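Side-chain contacts in conserved hypothetical protein NMB0706 (Neisseria meningitidis, PDB 1RV9), which is of unknown function but belongs to the DUF152 (YfiH) family, whose members have been classed as multi-copper polyphenol oxidoreductases of laccase type: residues A136-L141 and D181-P186; A193-G196 and F202-D205. All coordinates share one frame; numbering follows the deposited sequence.

How the interactions relate
Interactions 1 and 2 lie in series along the chain, their centres about 12 Å apart, and share one apolar patch. Helix 177-184, which supplies 181-184 to interaction 1, leads on to strand 194-198, the first strand of the hairpin in interaction 2. The two meet directly: F183 CD2 lies 3.7 Å from F194 CZ, and C184 SG lies 3.8 Å from F194 CD1. L209 of helix 206-217 touches both F183 and F194. In interaction 1 the W138 side chain lies near, without touching, D100, C118 and H135, a Cys-His-Asp arrangement of unconfirmed role.

Interaction 1: residues A136-L141 and D181-P186; sequences AGWRGL and DAFCTP
With its CG anti to the carbonyl carbon (chi1 -74°), F183 extends its ring out of helix 177-184 and pushes the far end, CE1, CZ and CE2, between W138 and L141. L141 carries its CG anti to the backbone N (chi1 -172°), which brings its branch point against the ring: CG lies 3.8 Å from F183 CE1, near the ring plane. L141 CB meets the same rim in plane, 4.0 Å from F183 CZ. The leucine thus borders an edge of the phenyl ring, and the two side chains cross at about a right angle. On the W138 side the ring comes up to backbone, with F183 CZ 3.4 Å from W138 O in an oblique approach. W138 CB adds a looser apolar touch, 4.1 Å from F183 CE2.

These residues join the first turn of helix 138-143, with G137 at its N-cap position and closed by the L141 N to G137 O bond, to residues 181-183 of helix 177-184. The turn directly follows strand 131-136 of the six-stranded mixed sheet. The W138 side chain lies near H135, C118 and D100 without touching them; their geometry recalls a charge relay, though their role is unconfirmed.

The indole bridges to the other helix by its six-membered ring: CZ3 reaches A182 CB at 3.7 Å, with the methyl near the ring plane. Over one indole face lies R139, its CG 3.6 Å above the plane and its guanidinium turned with a face over W138 CZ2. D178 and V179 also touch the tryptophan. L209 of helix 206-217 packs on both L141 and F183, while A142 touches F183 and A182.

Interaction 2: residues A193-G196 and F202-D205; sequences AFEG and FLAD
E195 and L203 form the hydrogen-bonded pair of an antiparallel hairpin, strands 194-198 and 201-204, whose short segments run at 162° with their axes 4.5 Å apart at closest approach. The pair is closed by L203 N to E195 O at 2.9 Å and by E195 N to L203 O at 3.0 Å. F194 with A204 and G196 with F202 are the flanking non-hydrogen-bonded pairs. Just beyond the strand, D205 N gives a further bond to A193 O, also 2.9 Å long, and arrives almost in line with the carbonyl (C=O...N angle 169°). A water donates to L203 O, 2.8 Å away, and more weakly to A193 O.

On the sheet face carrying F194, A204 and F202, a chi1 of -70° puts F194 CG beside its own backbone N, and the ring's CE2 reaches A204 CB at 3.6 Å. The F202 CB methylene meets the edge of that ring near its plane, while the F202 ring turns to G196, with CD1 3.7 Å from G196 CA. F180 of helix 177-184 joins this cluster, stacked on F202 and edge-to-face with F194. The other face carries E195 and L203, lying side by side and pointing the same way, with E195 OE1 3.7 Å from L203 CD1.

F202 and A204 also make backbone bonds with V175 and F173, so strand 201-204 is the middle one of three. D205 is the N-cap of helix 206-217, its OD1 accepting a hydrogen bond from A208 N. Main-chain bonds therefore set the register, one face is built by aromatic and methyl packing, and the D205 main chain and carboxylate tie the hairpin's end to the start of the helix.

Interaction 1: residues A136-L141 and D181-P186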
loop_
_atom_site.group_PDB
_atom_site.type_symbol
_atom_site.label_atom_id
_atom_site.label_comp_id
_atom_site.label_asym_id
_atom_site.label_seq_id
_atom_site.Cartn_x
_atom_site.Cartn_y
_atom_site.Cartn_z
ATOM N N ALA A 136 2.720 -4.044 0.333
ATOM C CA ALA A 136 3.685 -4.784 -0.459
ATOM C C ALA A 136 5.109 -4.259 -0.451
ATOM O O ALA A 136 5.537 -3.585 -1.392
ATOM C CB ALA A 136 3.180 -4.899 -1.906
ATOM N N GLY A 137 5.832 -4.545 0.629
ATOM C CA GLY A 137 7.234 -4.180 0.693
ATOM C C GLY A 137 7.847 -5.265 -0.175
ATOM O O GLY A 137 7.111 -6.137 -0.645
ATOM N N TRP A 138 9.155 -5.263 -0.399
ATOM C CA TRP A 138 9.706 -6.307 -1.255
ATOM C C TRP A 138 9.532 -7.702 -0.661
ATOM O O TRP A 138 9.323 -8.661 -1.394
ATOM C CB TRP A 138 11.184 -6.048 -1.590
ATOM C CG TRP A 138 12.165 -6.315 -0.488
ATOM C CD1 TRP A 138 12.636 -5.420 0.432
ATOM C CD2 TRP A 138 12.830 -7.553 -0.220
ATOM N NE1 TRP A 138 13.557 -6.025 1.252
ATOM C CE2 TRP A 138 13.694 -7.335 0.877
ATOM C CE3 TRP A 138 12.777 -8.830 -0.797
ATOM C CZ2 TRP A 138 14.505 -8.346 1.405
ATOM C CZ3 TRP A 138 13.583 -9.833 -0.274
ATOM C CH2 TRP A 138 14.434 -9.586 0.820
ATOM N N ARG A 139 9.590 -7.816 0.663
ATOM C CA ARG A 139 9.436 -9.122 1.299
ATOM C C ARG A 139 8.031 -9.686 1.112
ATOM O O ARG A 139 7.865 -10.836 0.707
ATOM C CB ARG A 139 9.775 -9.029 2.790
ATOM C CG ARG A 139 11.264 -8.871 3.059
ATOM C CD ARG A 139 11.548 -8.551 4.517
ATOM N NE ARG A 139 12.975 -8.334 4.740
ATOM C CZ ARG A 139 13.884 -9.301 4.803
ATOM N NH1 ARG A 139 13.524 -10.571 4.671
ATOM N NH2 ARG A 139 15.163 -8.995 4.979
ATOM N N GLY A 140 7.017 -8.881 1.411
ATOM C CA GLY A 140 5.653 -9.356 1.255
ATOM C C GLY A 140 5.286 -9.576 -0.201
ATOM O O GLY A 140 4.532 -10.495 -0.537
ATOM N N LEU A 141 5.823 -8.734 -1.076
ATOM C CA LEU A 141 5.526 -8.848 -2.497
ATOM C C LEU A 141 6.103 -10.156 -3.037
ATOM O O LEU A 141 5.411 -10.920 -3.714
ATOM C CB LEU A 141 6.102 -7.645 -3.256
ATOM C CG LEU A 141 5.727 -7.516 -4.736
ATOM C CD1 LEU A 141 4.215 -7.422 -4.880
ATOM C CD2 LEU A 141 6.399 -6.283 -5.333
ATOM N N ASP A 181 17.119 -12.293 -6.245
ATOM C CA ASP A 181 16.827 -13.723 -6.221
ATOM C C ASP A 181 15.457 -14.048 -5.630
ATOM O O ASP A 181 14.784 -14.968 -6.092
ATOM C CB ASP A 181 17.905 -14.483 -5.438
ATOM C CG ASP A 181 19.264 -14.440 -6.113
ATOM O OD1 ASP A 181 19.320 -14.191 -7.337
ATOM O OD2 ASP A 181 20.277 -14.667 -5.418
ATOM N N ALA A 182 15.042 -13.295 -4.616
ATOM C CA ALA A 182 13.751 -13.533 -3.975
ATOM C C ALA A 182 12.617 -13.490 -4.990
ATOM O O ALA A 182 11.587 -14.138 -4.814
ATOM C CB ALA A 182 13.511 -12.501 -2.879
ATOM N N PHE A 183 12.811 -12.719 -6.052
ATOM C CA PHE A 183 11.811 -12.586 -7.103
ATOM C C PHE A 183 12.115 -13.420 -8.342
ATOM O O PHE A 183 11.293 -14.221 -8.784
ATOM C CB PHE A 183 11.701 -11.123 -7.542
ATOM C CG PHE A 183 10.987 -10.236 -6.564
ATOM C CD1 PHE A 183 9.598 -10.193 -6.532
ATOM C CD2 PHE A 183 11.703 -9.420 -5.696
ATOM C CE1 PHE A 183 8.931 -9.345 -5.653
ATOM C CE2 PHE A 183 11.046 -8.569 -4.811
ATOM C CZ PHE A 183 9.657 -8.531 -4.792
ATOM N N CYS A 184 13.311 -13.226 -8.891
ATOM C CA CYS A 184 13.716 -13.885 -10.128
ATOM C C CYS A 184 14.044 -15.371 -10.136
ATOM O O CYS A 184 13.993 -15.998 -11.195
ATOM C CB CYS A 184 14.873 -13.106 -10.743
ATOM S SG CYS A 184 14.476 -11.370 -10.964
ATOM N N THR A 185 14.393 -15.947 -8.993
ATOM C CA THR A 185 14.688 -17.373 -8.987
ATOM C C THR A 185 13.369 -18.125 -9.181
ATOM O O THR A 185 13.253 -18.972 -10.069
ATOM C CB THR A 185 15.391 -17.805 -7.680
ATOM O OG1 THR A 185 16.698 -17.221 -7.632
ATOM C CG2 THR A 185 15.529 -19.319 -7.617
ATOM N N PRO A 186 12.348 -17.814 -8.362
ATOM C CA PRO A 186 11.059 -18.499 -8.510
ATOM C C PRO A 186 10.201 -17.943 -9.656
ATOM O O PRO A 186 9.289 -18.617 -10.138
ATOM C CB PRO A 186 10.410 -18.300 -7.145
ATOM C CG PRO A 186 10.930 -16.968 -6.726
ATOM C CD PRO A 186 12.390 -17.053 -7.099
#

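Interaction 2: residues A193-G196 and F202-D205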
loop_
_atom_site.group_PDB
_atom_site.type_symbol
_atom_site.label_atom_id
_atom_site.label_comp_id
_atom_site.label_asym_id
_atom_site.label_seq_id
_atom_site.Cartn_x
_atom_site.Cartn_y
_atom_site.Cartn_z
ATOM N N ALA A 193 11.987 -6.483 -14.372
ATOM C CA ALA A 193 11.703 -5.395 -13.440
ATOM C C ALA A 193 12.931 -4.948 -12.646
ATOM O O ALA A 193 12.825 -4.126 -11.736
ATOM C CB ALA A 193 10.579 -5.808 -12.487
ATOM N N PHE A 194 14.091 -5.504 -12.985
ATOM C CA PHE A 194 15.345 -5.142 -12.330
ATOM C C PHE A 194 16.333 -4.682 -13.387
ATOM O O PHE A 194 16.396 -5.257 -14.473
ATOM C CB PHE A 194 15.970 -6.336 -11.598
ATOM C CG PHE A 194 15.222 -6.770 -10.371
ATOM C CD1 PHE A 194 14.146 -7.645 -10.469
ATOM C CD2 PHE A 194 15.602 -6.307 -9.116
ATOM C CE1 PHE A 194 13.459 -8.057 -9.326
ATOM C CE2 PHE A 194 14.922 -6.711 -7.968
ATOM C CZ PHE A 194 13.849 -7.587 -8.074
ATOM N N GLU A 195 17.099 -3.644 -13.072
ATOM C CA GLU A 195 18.110 -3.156 -13.999
ATOM C C GLU A 195 19.454 -3.155 -13.286
ATOM O O GLU A 195 19.628 -2.487 -12.266
ATOM C CB GLU A 195 17.793 -1.743 -14.484
ATOM C CG GLU A 195 18.932 -1.142 -15.301
ATOM C CD GLU A 195 18.694 0.302 -15.685
ATOM O OE1 GLU A 195 17.810 0.943 -15.084
ATOM O OE2 GLU A 195 19.406 0.802 -16.582
ATOM N N GLY A 196 20.399 -3.922 -13.817
ATOM C CA GLY A 196 21.711 -3.976 -13.208
ATOM C C GLY A 196 22.413 -2.645 -13.376
ATOM O O GLY A 196 22.393 -2.064 -14.462
ATOM N N PHE A 202 21.142 -3.392 -8.181
ATOM C CA PHE A 202 20.072 -3.274 -9.164
ATOM C C PHE A 202 19.095 -2.183 -8.777
ATOM O O PHE A 202 18.982 -1.821 -7.610
ATOM C CB PHE A 202 19.246 -4.565 -9.238
ATOM C CG PHE A 202 20.051 -5.801 -9.468
ATOM C CD1 PHE A 202 20.204 -6.317 -10.748
ATOM C CD2 PHE A 202 20.645 -6.463 -8.398
ATOM C CE1 PHE A 202 20.939 -7.480 -10.960
ATOM C CE2 PHE A 202 21.380 -7.622 -8.600
ATOM C CZ PHE A 202 21.527 -8.132 -9.882
ATOM N N LEU A 203 18.387 -1.674 -9.776
ATOM C CA LEU A 203 17.333 -0.700 -9.548
ATOM C C LEU A 203 16.100 -1.583 -9.670
ATOM O O LEU A 203 15.874 -2.198 -10.714
ATOM C CB LEU A 203 17.316 0.373 -10.634
ATOM C CG LEU A 203 18.467 1.374 -10.583
ATOM C CD1 LEU A 203 18.305 2.391 -11.700
ATOM C CD2 LEU A 203 18.480 2.063 -9.223
ATOM N N ALA A 204 15.322 -1.672 -8.598
ATOM C CA ALA A 204 14.130 -2.508 -8.598
ATOM C C ALA A 204 12.877 -1.683 -8.842
ATOM O O ALA A 204 12.674 -0.644 -8.218
ATOM C CB ALA A 204 14.020 -3.250 -7.273
ATOM N N ASP A 205 12.039 -2.158 -9.758
ATOM C CA ASP A 205 10.799 -1.478 -10.104
ATOM C C ASP A 205 9.621 -2.191 -9.436
ATOM O O ASP A 205 9.095 -3.170 -9.970
ATOM C CB ASP A 205 10.617 -1.490 -11.626
ATOM C CG ASP A 205 9.462 -0.630 -12.088
ATOM O OD1 ASP A 205 8.574 -0.313 -11.264
ATOM O OD2 ASP A 205 9.434 -0.280 -13.288
HETATM O O HOH W 1 14.252 -1.286 -12.766
#